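Local coordinates for penicillin-binding protein 2B (Streptococcus pneumoniae, PDB 2WAD) that probably acts as a peptidoglycan transpeptidase, forming peptide cross-links between glycan strands during peripheral cell-wall synthesis, and is a target of penicillin, at residues T311-K325 and T352-D364. Sequence-based numbering, arbitrary orientation.
Sequences TIDLAFQDSVDALLK and TGAVLSMSGLKHD. Unlike the reference sequence in segment 352-364: Leu-361 (reference Ile).
Ser-359 meets the helix face between Val-320, Asp-321 and Leu-324, and more of its surface is buried here than of any other residue. Its OG donates to Asp-321 OD2 at 2.7 Å, reaching that oxygen nearly along the C-O bond. The same OG rests on Val-320 CG1, while Leu-324 CD2 packs against Ser-359 CB. A water that accepts from Gly-360 N and probably donates to Asp-321 OD2 carries the carboxylate's grip one residue further along the strand.

At the start of the pairing, Thr-311 OG1 donates to Val-355 O at 2.6 Å, on a lone pair; Ile-546 O is a second carbonyl partner of the same hydroxyl. Thr-311 CG2 rests on Ala-354 CB. At the far end, Leu-361 has CG opposite its backbone N (chi1 -168°), and its CD2 packs on Lys-325, 3.6 Å from both CA and CG, the two side chains crossing at about a right angle.

Between these ends, Gln-317 reads the backbone of Met-358 with both ends of its amide. OE1 takes Met-358 N at 3.2 Å on a lone pair, in the carbonyl plane. NE2 gives a straighter bond to Met-358 O at 2.9 Å. That oxygen lies close to the Gln-317 amide plane, whereas NE2 stands well above the Met-358 carbonyl plane. The bend at chi2 (92°) turns the amide onto the strand. Leu-356 O points to the edge of the Phe-316 ring, with CD2 3.4 Å away, and a water joins that oxygen to Asp-313 N.

Helix 314-325 runs at 37° to strand 355-363, packed on the antiparallel sheet of the transpeptidase domain beside helix 661-676, as in the penicillin-recognising fold. With both amide ends of Gln-317 bonded to one residue, its flip is fixed, and polar bonds as well as apolar packing set how helix and strand align.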
loop_
_atom_site.group_PDB
_atom_site.type_symbol
_atom_site.label_atom_id
_atom_site.label_comp_id
_atom_site.label_asym_id
_atom_site.label_seq_id
_atom_site.Cartn_x
_atom_site.Cartn_y
_atom_site.Cartn_z
ATOM N N THR A 311 0.122 -10.252 -8.734
ATOM C CA THR A 311 -0.991 -11.166 -8.914
ATOM C C THR A 311 -2.012 -10.506 -9.824
ATOM O O THR A 311 -2.893 -11.186 -10.339
ATOM C CB THR A 311 -1.683 -11.449 -7.566
ATOM O OG1 THR A 311 -2.023 -10.202 -6.945
ATOM C CG2 THR A 311 -0.767 -12.214 -6.618
ATOM N N ILE A 312 -1.913 -9.188 -9.993
ATOM C CA ILE A 312 -2.879 -8.437 -10.795
ATOM C C ILE A 312 -2.484 -8.381 -12.257
ATOM O O ILE A 312 -1.330 -8.094 -12.590
ATOM C CB ILE A 312 -3.031 -6.965 -10.339
ATOM C CG1 ILE A 312 -3.434 -6.884 -8.855
ATOM C CG2 ILE A 312 -4.055 -6.252 -11.234
ATOM C CD1 ILE A 312 -3.240 -5.514 -8.256
ATOM N N ASP A 313 -3.454 -8.653 -13.120
ATOM C CA ASP A 313 -3.263 -8.491 -14.544
ATOM C C ASP A 313 -3.751 -7.110 -14.989
ATOM O O ASP A 313 -4.886 -6.740 -14.741
ATOM C CB ASP A 313 -4.029 -9.604 -15.257
ATOM C CG ASP A 313 -3.618 -9.745 -16.688
ATOM O OD1 ASP A 313 -3.977 -8.849 -17.481
ATOM O OD2 ASP A 313 -2.895 -10.719 -16.992
ATOM N N LEU A 314 -2.896 -6.327 -15.629
ATOM C CA LEU A 314 -3.306 -5.015 -16.117
ATOM C C LEU A 314 -4.644 -4.987 -16.867
ATOM O O LEU A 314 -5.430 -4.064 -16.658
ATOM C CB LEU A 314 -2.225 -4.440 -17.033
ATOM C CG LEU A 314 -1.325 -3.284 -16.587
ATOM C CD1 LEU A 314 -0.834 -3.534 -15.186
ATOM C CD2 LEU A 314 -0.160 -3.123 -17.552
ATOM N N ALA A 315 -4.874 -5.958 -17.754
ATOM C CA ALA A 315 -6.064 -5.990 -18.592
ATOM C C ALA A 315 -7.298 -6.150 -17.710
ATOM O O ALA A 315 -8.278 -5.417 -17.869
ATOM C CB ALA A 315 -5.980 -7.119 -19.652
ATOM N N PHE A 316 -7.244 -7.099 -16.774
ATOM C CA PHE A 316 -8.321 -7.236 -15.793
ATOM C C PHE A 316 -8.540 -5.934 -15.009
ATOM O O PHE A 316 -9.653 -5.399 -14.923
ATOM C CB PHE A 316 -8.144 -8.452 -14.868
ATOM C CG PHE A 316 -9.334 -8.703 -14.007
ATOM C CD1 PHE A 316 -10.563 -9.001 -14.577
ATOM C CD2 PHE A 316 -9.253 -8.576 -12.632
ATOM C CE1 PHE A 316 -11.691 -9.188 -13.785
ATOM C CE2 PHE A 316 -10.366 -8.767 -11.827
ATOM C CZ PHE A 316 -11.583 -9.069 -12.399
ATOM N N GLN A 317 -7.456 -5.394 -14.474
ATOM C CA GLN A 317 -7.549 -4.161 -13.705
ATOM C C GLN A 317 -8.141 -3.017 -14.530
ATOM O O GLN A 317 -8.923 -2.230 -14.006
ATOM C CB GLN A 317 -6.195 -3.794 -13.076
ATOM C CG GLN A 317 -6.162 -2.415 -12.394
ATOM C CD GLN A 317 -6.492 -2.448 -10.905
ATOM O OE1 GLN A 317 -6.738 -3.510 -10.335
ATOM N NE2 GLN A 317 -6.440 -1.289 -10.256
ATOM N N ASP A 318 -7.781 -2.932 -15.815
ATOM C CA ASP A 318 -8.280 -1.899 -16.714
ATOM C C ASP A 318 -9.786 -2.049 -16.893
ATOM O O ASP A 318 -10.527 -1.060 -16.939
ATOM C CB ASP A 318 -7.626 -1.990 -18.104
ATOM C CG ASP A 318 -6.179 -1.524 -18.116
ATOM O OD1 ASP A 318 -5.707 -0.909 -17.137
ATOM O OD2 ASP A 318 -5.512 -1.755 -19.139
ATOM N N SER A 319 -10.234 -3.286 -17.028
ATOM C CA SER A 319 -11.641 -3.505 -17.327
ATOM C C SER A 319 -12.514 -3.289 -16.080
ATOM O O SER A 319 -13.606 -2.732 -16.161
ATOM C CB SER A 319 -11.858 -4.822 -18.092
ATOM O OG SER A 319 -11.776 -5.937 -17.242
ATOM N N VAL A 320 -12.002 -3.617 -14.902
ATOM C CA VAL A 320 -12.683 -3.172 -13.673
ATOM C C VAL A 320 -12.769 -1.634 -13.519
ATOM O O VAL A 320 -13.829 -1.094 -13.219
ATOM C CB VAL A 320 -12.103 -3.861 -12.421
ATOM C CG1 VAL A 320 -12.826 -3.403 -11.160
ATOM C CG2 VAL A 320 -12.224 -5.355 -12.591
ATOM N N ASP A 321 -11.660 -0.923 -13.719
ATOM C CA ASP A 321 -11.662 0.546 -13.729
ATOM C C ASP A 321 -12.752 1.113 -14.662
ATOM O O ASP A 321 -13.476 2.038 -14.303
ATOM C CB ASP A 321 -10.277 1.058 -14.178
ATOM C CG ASP A 321 -9.163 0.805 -13.150
ATOM O OD1 ASP A 321 -7.994 1.031 -13.496
ATOM O OD2 ASP A 321 -9.396 0.415 -11.981
ATOM N N ALA A 322 -12.888 0.555 -15.863
ATOM C CA ALA A 322 -13.878 1.025 -16.846
ATOM C C ALA A 322 -15.293 0.788 -16.360
ATOM O O ALA A 322 -16.147 1.677 -16.462
ATOM C CB ALA A 322 -13.656 0.369 -18.240
ATOM N N LEU A 323 -15.539 -0.402 -15.820
ATOM C CA LEU A 323 -16.850 -0.738 -15.263
ATOM C C LEU A 323 -17.242 0.277 -14.184
ATOM O O LEU A 323 -18.332 0.883 -14.234
ATOM C CB LEU A 323 -16.817 -2.165 -14.696
ATOM C CG LEU A 323 -18.130 -2.787 -14.216
ATOM C CD1 LEU A 323 -19.008 -3.060 -15.455
ATOM C CD2 LEU A 323 -17.842 -4.069 -13.461
ATOM N N LEU A 324 -16.347 0.485 -13.213
ATOM C CA LEU A 324 -16.679 1.383 -12.099
ATOM C C LEU A 324 -16.950 2.781 -12.642
ATOM O O LEU A 324 -17.847 3.485 -12.198
ATOM C CB LEU A 324 -15.576 1.438 -11.036
ATOM C CG LEU A 324 -15.637 0.531 -9.810
ATOM C CD1 LEU A 324 -16.101 -0.887 -10.106
ATOM C CD2 LEU A 324 -14.264 0.559 -9.102
ATOM N N LYS A 325 -16.151 3.186 -13.614
ATOM C CA LYS A 325 -16.340 4.498 -14.188
ATOM C C LYS A 325 -17.660 4.566 -14.979
ATOM O O LYS A 325 -18.410 5.541 -14.893
ATOM C CB LYS A 325 -15.115 4.869 -15.034
ATOM C CG LYS A 325 -14.848 6.370 -15.005
ATOM C CD LYS A 325 -13.717 6.797 -15.919
ATOM C CE LYS A 325 -13.591 8.316 -15.845
ATOM N NZ LYS A 325 -12.471 8.844 -16.684
ATOM N N THR A 352 -6.145 -18.367 -1.957
ATOM C CA THR A 352 -4.724 -18.044 -1.786
ATOM C C THR A 352 -4.450 -16.631 -1.260
ATOM O O THR A 352 -3.347 -16.334 -0.798
ATOM C CB THR A 352 -3.939 -18.152 -3.107
ATOM O OG1 THR A 352 -4.297 -17.058 -3.970
ATOM C CG2 THR A 352 -4.157 -19.514 -3.784
ATOM N N GLY A 353 -5.433 -15.740 -1.347
ATOM C CA GLY A 353 -5.196 -14.370 -0.909
ATOM C C GLY A 353 -4.669 -13.501 -2.039
ATOM O O GLY A 353 -4.524 -12.290 -1.860
ATOM N N ALA A 354 -4.442 -14.091 -3.211
ATOM C CA ALA A 354 -3.972 -13.306 -4.350
ATOM C C ALA A 354 -4.919 -12.159 -4.675
ATOM O O ALA A 354 -6.131 -12.366 -4.689
ATOM C CB ALA A 354 -3.797 -14.191 -5.579
ATOM N N VAL A 355 -4.378 -10.973 -4.947
ATOM C CA VAL A 355 -5.211 -9.814 -5.268
ATOM C C VAL A 355 -5.482 -9.788 -6.768
ATOM O O VAL A 355 -4.548 -9.716 -7.560
ATOM C CB VAL A 355 -4.601 -8.471 -4.791
ATOM C CG1 VAL A 355 -5.342 -7.280 -5.432
ATOM C CG2 VAL A 355 -4.705 -8.351 -3.259
ATOM N N LEU A 356 -6.749 -9.910 -7.160
ATOM C CA LEU A 356 -7.109 -9.918 -8.587
ATOM C C LEU A 356 -7.227 -8.498 -9.133
ATOM O O LEU A 356 -6.806 -8.234 -10.254
ATOM C CB LEU A 356 -8.413 -10.692 -8.817
ATOM C CG LEU A 356 -8.320 -12.122 -8.269
ATOM C CD1 LEU A 356 -9.689 -12.793 -8.326
ATOM C CD2 LEU A 356 -7.188 -12.926 -8.983
ATOM N N SER A 357 -7.774 -7.588 -8.330
ATOM C CA SER A 357 -7.725 -6.160 -8.625
ATOM C C SER A 357 -8.192 -5.373 -7.417
ATOM O O SER A 357 -8.960 -5.880 -6.603
ATOM C CB SER A 357 -8.614 -5.785 -9.819
ATOM O OG SER A 357 -9.957 -5.938 -9.430
ATOM N N MET A 358 -7.711 -4.137 -7.340
ATOM C CA MET A 358 -8.049 -3.160 -6.331
ATOM C C MET A 358 -8.313 -1.868 -7.099
ATOM O O MET A 358 -7.366 -1.215 -7.514
ATOM C CB MET A 358 -6.824 -2.828 -5.455
ATOM C CG MET A 358 -5.848 -3.929 -5.206
ATOM S SD MET A 358 -4.261 -3.483 -4.462
ATOM C CE MET A 358 -4.629 -2.076 -3.378
ATOM N N SER A 359 -9.571 -1.455 -7.221
ATOM C CA SER A 359 -9.938 -0.350 -8.102
ATOM C C SER A 359 -10.706 0.667 -7.291
ATOM O O SER A 359 -11.541 0.292 -6.462
ATOM C CB SER A 359 -10.893 -0.847 -9.202
ATOM O OG SER A 359 -10.190 -1.453 -10.275
ATOM N N GLY A 360 -10.492 1.945 -7.580
ATOM C CA GLY A 360 -11.268 2.968 -6.898
ATOM C C GLY A 360 -11.421 4.201 -7.765
ATOM O O GLY A 360 -10.534 4.543 -8.549
ATOM N N LEU A 361 -12.567 4.857 -7.642
ATOM C CA LEU A 361 -12.814 6.068 -8.407
ATOM C C LEU A 361 -13.275 7.082 -7.390
ATOM O O LEU A 361 -14.228 6.837 -6.671
ATOM C CB LEU A 361 -13.917 5.844 -9.438
ATOM C CG LEU A 361 -14.075 6.946 -10.489
ATOM C CD1 LEU A 361 -12.788 7.192 -11.240
ATOM C CD2 LEU A 361 -15.211 6.626 -11.446
ATOM N N LYS A 362 -12.583 8.209 -7.317
ATOM C CA LYS A 362 -12.863 9.190 -6.300
ATOM C C LYS A 362 -13.674 10.295 -6.934
ATOM O O LYS A 362 -13.354 10.776 -8.029
ATOM C CB LYS A 362 -11.546 9.736 -5.755
ATOM C CG LYS A 362 -11.709 10.750 -4.660
ATOM C CD LYS A 362 -10.318 11.238 -4.276
ATOM C CE LYS A 362 -10.337 12.005 -2.960
ATOM N NZ LYS A 362 -11.178 13.215 -3.089
ATOM N N HIS A 363 -14.747 10.673 -6.247
ATOM C CA HIS A 363 -15.598 11.763 -6.691
ATOM C C HIS A 363 -15.505 12.916 -5.695
ATOM O O HIS A 363 -16.043 12.835 -4.586
ATOM C CB HIS A 363 -17.060 11.287 -6.856
ATOM C CG HIS A 363 -18.026 12.377 -7.214
ATOM N ND1 HIS A 363 -19.203 12.594 -6.531
ATOM C CD2 HIS A 363 -17.980 13.325 -8.184
ATOM C CE1 HIS A 363 -19.837 13.626 -7.059
ATOM N NE2 HIS A 363 -19.118 14.086 -8.068
ATOM N N ASP A 364 -14.854 13.996 -6.124
ATOM C CA ASP A 364 -14.647 15.205 -5.322
ATOM C C ASP A 364 -15.947 15.962 -5.108
ATOM O O ASP A 364 -16.552 16.442 -6.078
ATOM C CB ASP A 364 -13.695 16.127 -6.091
ATOM C CG ASP A 364 -13.055 17.181 -5.208
ATOM O OD1 ASP A 364 -13.791 17.891 -4.490
ATOM O OD2 ASP A 364 -11.809 17.286 -5.234
HETATM O O HOH W 1 -6.074 -9.752 -12.071
HETATM O O HOH W 2 -8.332 2.115 -9.753
#